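Local coordinates for putative HpcE protein (Mycolicibacterium smegmatis, PDB 6V77) that is a metal-binding member of the fumarylacetoacetate hydrolase superfamily that holds a zinc ion between acidic side chains, at residues F73-N78 with P94-K99; D119-L124 with D152-D157. All blocks are in the same frame, centred on the assembly; numbering follows the deposited sequence.

Contact 1. Residues F73-N78 with P94-K99; sequences FAVGLN and PVIFTK
The tight end of this short antiparallel strand pair lies at Ala74 and Phe97, whose backbones trade two nearly straight hydrogen bonds. Ala74 N reaches Phe97 O from above the carbonyl plane at 2.8 Å, while Phe97 N approaches Ala74 O almost along its C=O axis. Phe97 holds CG between its own backbone N and carbonyl carbon (chi1 46°), the crowded position, and this folds the ring back across the neighbouring strand. Ala74 O then sits over the centre of one ring face, and Ala74 CB comes to 3.3 Å from Phe97 CE1. The same ring runs on to Gly76, with Phe97 CE2 3.4 Å from Gly76 N. On the other face of the sheet Val75 and Ile96 lie side by side, Val75 CG2 against Ile96 CD1 at 3.7 Å, and Ile96 CG2 meets the edge of the Phe73 ring. Phe73 also packs against Phe100 of the second subunit. Toward Gly76 and Val95 the pair loosens. Gly76 N still donates to Val95 O at 2.9 Å, but between Gly76 O and Val95 N a water takes over, donating to the former and accepting from the latter (2.9 Å from Val95 N). Gly76 and Val95 are partly exposed here, whereas Ala74 and Phe97 are buried. Strand 72-76 is also paired in parallel with strand 236-238, which joins this pair to the mixed sheet of the fumarylacetoacetate hydrolase fold, with Phe97 beside the zinc site.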
# COMPACT_ATOMS: atom_id res chain seq x y z
N PHE B 73 -4.66 -4.17 -3.41
CA PHE B 73 -5.69 -3.50 -4.20
C PHE B 73 -7.05 -3.87 -3.66
O PHE B 73 -7.39 -5.05 -3.61
CB PHE B 73 -5.57 -3.90 -5.67
CG PHE B 73 -4.23 -3.60 -6.21
CD1 PHE B 73 -3.91 -2.32 -6.62
CD2 PHE B 73 -3.25 -4.58 -6.24
CE1 PHE B 73 -2.64 -2.00 -7.11
CE2 PHE B 73 -1.96 -4.28 -6.75
CZ PHE B 73 -1.65 -2.99 -7.15
N ALA B 74 -7.82 -2.88 -3.27
CA ALA B 74 -9.17 -3.14 -2.78
C ALA B 74 -10.16 -2.50 -3.73
O ALA B 74 -9.97 -1.34 -4.13
CB ALA B 74 -9.35 -2.62 -1.36
N VAL B 75 -11.19 -3.24 -4.11
CA VAL B 75 -12.11 -2.86 -5.17
C VAL B 75 -13.43 -2.47 -4.52
O VAL B 75 -13.96 -3.23 -3.69
CB VAL B 75 -12.28 -4.00 -6.17
CG1 VAL B 75 -13.27 -3.62 -7.26
CG2 VAL B 75 -10.90 -4.39 -6.77
N GLY B 76 -13.94 -1.29 -4.87
CA GLY B 76 -15.27 -0.88 -4.44
C GLY B 76 -16.31 -1.17 -5.52
O GLY B 76 -15.97 -1.40 -6.67
N LEU B 77 -17.57 -1.15 -5.11
CA LEU B 77 -18.73 -1.33 -5.99
C LEU B 77 -18.48 -2.29 -7.14
O LEU B 77 -18.43 -1.87 -8.30
CB LEU B 77 -19.18 0.02 -6.55
CG LEU B 77 -19.37 1.12 -5.51
CD1 LEU B 77 -19.82 2.41 -6.17
CD2 LEU B 77 -20.34 0.69 -4.41
N ASN B 78 -18.32 -3.58 -6.85
CA ASN B 78 -18.03 -4.56 -7.89
C ASN B 78 -19.08 -5.67 -7.94
O ASN B 78 -18.84 -6.72 -8.54
CB ASN B 78 -16.62 -5.13 -7.73
CG ASN B 78 -16.09 -5.75 -9.02
OD1 ASN B 78 -16.66 -5.56 -10.09
ND2 ASN B 78 -15.00 -6.50 -8.91
N PRO B 94 -13.31 -0.29 -12.62
CA PRO B 94 -13.06 -0.65 -11.21
C PRO B 94 -12.69 0.56 -10.36
O PRO B 94 -11.85 1.38 -10.74
CB PRO B 94 -11.91 -1.65 -11.31
CG PRO B 94 -12.12 -2.31 -12.67
CD PRO B 94 -12.58 -1.18 -13.55
N VAL B 95 -13.32 0.64 -9.19
CA VAL B 95 -13.01 1.64 -8.17
C VAL B 95 -11.92 1.05 -7.29
O VAL B 95 -12.13 0.00 -6.67
CB VAL B 95 -14.27 1.98 -7.35
CG1 VAL B 95 -13.93 2.98 -6.26
CG2 VAL B 95 -15.38 2.52 -8.25
N ILE B 96 -10.75 1.68 -7.24
CA ILE B 96 -9.58 1.06 -6.63
C ILE B 96 -9.08 1.91 -5.45
O ILE B 96 -8.84 3.11 -5.59
CB ILE B 96 -8.44 0.85 -7.65
CG1 ILE B 96 -8.93 -0.03 -8.83
CG2 ILE B 96 -7.22 0.27 -6.95
CD1 ILE B 96 -9.37 -1.45 -8.45
N PHE B 97 -8.90 1.25 -4.31
CA PHE B 97 -8.26 1.87 -3.15
C PHE B 97 -7.37 0.82 -2.51
O PHE B 97 -7.05 -0.21 -3.12
CB PHE B 97 -9.29 2.48 -2.19
CG PHE B 97 -10.43 1.57 -1.89
CD1 PHE B 97 -10.38 0.70 -0.82
CD2 PHE B 97 -11.57 1.58 -2.67
CE1 PHE B 97 -11.45 -0.15 -0.54
CE2 PHE B 97 -12.64 0.73 -2.41
CZ PHE B 97 -12.57 -0.14 -1.35
N THR B 98 -6.91 1.07 -1.29
CA THR B 98 -6.03 0.08 -0.68
C THR B 98 -6.51 -0.21 0.73
O THR B 98 -7.37 0.49 1.28
CB THR B 98 -4.55 0.54 -0.69
OG1 THR B 98 -3.70 -0.58 -0.40
CG2 THR B 98 -4.32 1.66 0.36
N LYS B 99 -5.99 -1.28 1.30
CA LYS B 99 -6.14 -1.59 2.72
C LYS B 99 -4.72 -1.75 3.23
O LYS B 99 -4.00 -2.65 2.78
CB LYS B 99 -7.01 -2.84 2.92
CG LYS B 99 -8.49 -2.57 2.62
CD LYS B 99 -9.32 -3.85 2.34
CE LYS B 99 -9.55 -4.67 3.60
NZ LYS B 99 -10.23 -3.92 4.69
O HOH W 1 -15.42 -1.40 -9.03

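Contact 2. Residues D119-L124 with D152-D157; sequences DWEVEL and DLSERD. With ZN (zinc ion), chain L; SO4 (sulfate ion), chain O.
Segments 119-124 and 152-157 run roughly antiparallel, their end-to-end directions 154° apart, with Asp119 and Ser154 as a hydrogen-bonded pair and Asp152 N giving a further bond, in the carbonyl plane, to Glu121 O at 2.9 Å. From this frame three carboxylates converge on zinc, each through one oxygen: Glu121 OE1 and Glu123 OE2 both lie 2.2 Å from ZN, and Asp152 OD2 lies 2.4 Å from it. Both glutamates turn CG anti to the carbonyl carbon and then run extended to the metal, whereas Asp152 sets CG anti to its backbone N (chi1 180°). Glu123 and Asp152 lie side by side with carboxylate planes 83° apart; Glu123 OE1 accepts from Gly240 N. A water is the fourth ligand in the model. This Glu-Glu-Asp cluster is the acidic metal site of the fumarylacetoacetate hydrolase fold, carried on neighbouring strands 118-128 and 144-155. Lys99 and Lys171 both lie on the Asp152 carboxylate, positive charges that would offset part of the negative cluster. The second oxygen of Glu121 serves Arg156, which bends at chi2 to bring its guanidinium back over the strand pair. Its NH2 and NH1 meet Glu121 OE2 end-on, NH2 on the anti lone pair at 2.7 Å. With OE1 on the metal, the Glu121 carboxylate is thus held at both oxygens. NE and NH2 grip Asp119 OD2 side-on, NE on the anti lone pair at 2.8 Å and NH2 from above the carboxylate plane. Both acceptors lie at the guanidinium edge. Asp119 OD1 accepts from Gly246 N and OD2 also from Met247 N. Arg156 NH1 donates at 2.8 Å to O2 of the sulfate ion, which His82, Gln159 and Lys171 also hold.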
# COMPACT_ATOMS: atom_id res chain seq x y z
N ASP B 119 -18.83 -1.94 9.51
CA ASP B 119 -19.66 -2.66 8.56
C ASP B 119 -18.88 -3.85 8.01
O ASP B 119 -17.65 -3.82 7.96
CB ASP B 119 -20.07 -1.72 7.44
CG ASP B 119 -21.32 -2.15 6.73
OD1 ASP B 119 -21.86 -3.25 7.01
OD2 ASP B 119 -21.78 -1.36 5.88
N TRP B 120 -19.61 -4.89 7.61
CA TRP B 120 -19.04 -6.14 7.10
C TRP B 120 -19.09 -6.16 5.58
O TRP B 120 -19.98 -5.58 4.96
CB TRP B 120 -19.83 -7.34 7.65
CG TRP B 120 -21.32 -7.23 7.34
CD1 TRP B 120 -21.95 -7.69 6.21
CD2 TRP B 120 -22.33 -6.61 8.14
NE1 TRP B 120 -23.29 -7.40 6.28
CE2 TRP B 120 -23.55 -6.73 7.45
CE3 TRP B 120 -22.32 -5.96 9.38
CZ2 TRP B 120 -24.74 -6.24 7.95
CZ3 TRP B 120 -23.52 -5.47 9.89
CH2 TRP B 120 -24.71 -5.62 9.17
N GLU B 121 -18.13 -6.90 4.97
CA GLU B 121 -18.05 -7.05 3.51
C GLU B 121 -17.29 -8.35 3.21
O GLU B 121 -16.06 -8.33 3.18
CB GLU B 121 -17.34 -5.85 2.86
CG GLU B 121 -18.00 -4.46 3.03
CD GLU B 121 -17.52 -3.42 2.03
OE1 GLU B 121 -16.47 -3.66 1.39
OE2 GLU B 121 -18.18 -2.38 1.85
N VAL B 122 -18.00 -9.46 2.96
CA VAL B 122 -17.30 -10.68 2.54
C VAL B 122 -16.72 -10.46 1.15
O VAL B 122 -17.38 -9.88 0.28
CB VAL B 122 -18.21 -11.92 2.56
CG1 VAL B 122 -19.47 -11.74 1.70
CG2 VAL B 122 -17.45 -13.17 2.07
N GLU B 123 -15.48 -10.92 0.93
CA GLU B 123 -14.89 -10.77 -0.39
C GLU B 123 -14.04 -11.98 -0.76
O GLU B 123 -13.42 -12.61 0.10
CB GLU B 123 -14.01 -9.52 -0.49
CG GLU B 123 -14.71 -8.26 0.01
CD GLU B 123 -14.18 -6.99 -0.58
OE1 GLU B 123 -13.19 -7.02 -1.34
OE2 GLU B 123 -14.79 -5.96 -0.29
N LEU B 124 -14.01 -12.27 -2.06
CA LEU B 124 -13.00 -13.17 -2.59
C LEU B 124 -11.67 -12.43 -2.63
O LEU B 124 -11.59 -11.30 -3.13
CB LEU B 124 -13.37 -13.63 -4.00
CG LEU B 124 -12.31 -14.49 -4.70
CD1 LEU B 124 -12.21 -15.83 -4.03
CD2 LEU B 124 -12.68 -14.67 -6.17
N ASP B 152 -13.59 -7.13 4.14
CA ASP B 152 -13.20 -5.72 4.04
C ASP B 152 -14.00 -4.94 5.08
O ASP B 152 -14.98 -4.27 4.77
CB ASP B 152 -13.41 -5.17 2.64
CG ASP B 152 -13.00 -3.72 2.51
OD1 ASP B 152 -12.34 -3.19 3.44
OD2 ASP B 152 -13.32 -3.08 1.50
N LEU B 153 -13.59 -5.06 6.34
CA LEU B 153 -14.29 -4.35 7.41
C LEU B 153 -14.08 -2.86 7.22
O LEU B 153 -12.99 -2.42 6.85
CB LEU B 153 -13.79 -4.80 8.78
CG LEU B 153 -14.04 -6.28 9.04
CD1 LEU B 153 -13.30 -6.77 10.27
CD2 LEU B 153 -15.54 -6.47 9.24
N SER B 154 -15.14 -2.08 7.46
CA SER B 154 -15.17 -0.68 7.03
C SER B 154 -15.82 0.17 8.10
O SER B 154 -16.98 -0.06 8.44
CB SER B 154 -15.96 -0.54 5.72
OG SER B 154 -15.47 -1.45 4.71
N GLU B 155 -15.10 1.18 8.59
CA GLU B 155 -15.71 2.15 9.50
C GLU B 155 -16.36 3.23 8.62
O GLU B 155 -15.68 4.12 8.10
CB GLU B 155 -14.67 2.71 10.47
CG GLU B 155 -15.29 3.37 11.69
CD GLU B 155 -15.96 4.65 11.31
OE1 GLU B 155 -15.23 5.62 10.99
OE2 GLU B 155 -17.21 4.68 11.27
N ARG B 156 -17.69 3.17 8.48
CA ARG B 156 -18.34 3.97 7.43
C ARG B 156 -18.30 5.47 7.70
O ARG B 156 -18.36 6.25 6.75
CB ARG B 156 -19.79 3.53 7.25
CG ARG B 156 -19.93 2.08 6.85
CD ARG B 156 -19.37 1.81 5.43
NE ARG B 156 -19.89 0.52 4.96
CZ ARG B 156 -19.41 -0.17 3.93
NH1 ARG B 156 -18.36 0.26 3.23
NH2 ARG B 156 -19.99 -1.33 3.61
N ASP B 157 -18.23 5.89 8.97
CA ASP B 157 -18.21 7.33 9.25
C ASP B 157 -16.97 7.97 8.64
O ASP B 157 -17.07 8.94 7.88
CB ASP B 157 -18.25 7.61 10.76
CG ASP B 157 -19.53 7.14 11.43
OD1 ASP B 157 -20.50 6.80 10.72
OD2 ASP B 157 -19.55 7.12 12.68
ZN ZN L . -14.87 -3.79 -0.17
S SO4 O . -17.14 -0.25 -0.63
O1 SO4 O . -18.55 -0.35 -0.99
O2 SO4 O . -16.98 0.11 0.78
O3 SO4 O . -16.46 -1.52 -0.87
O4 SO4 O . -16.50 0.76 -1.48
O HOH W 2 -13.12 -3.98 -1.41

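In the fold
Both contacts are buried and belong to the same mixed sheet, with strand 236-238 lying between them: it pairs with strand 72-76 on one side and with strand 118-128 on the other. Contact 1 is chiefly apolar, a backbone pairing covered by aromatic and aliphatic side chains, with a water-bridged, partly exposed end and the second subunit close by. Contact 2 is charged, its carboxylates bound to zinc, to an arginine or, for Glu121, to both, and the second subunit does not touch it. They meet where Lys99 NZ forms a 2.6 Å salt bridge with Asp152 OD1 and the Phe97 ring packs near Asp152, so contact 1 forms part of the wall around the metal that contact 2 binds.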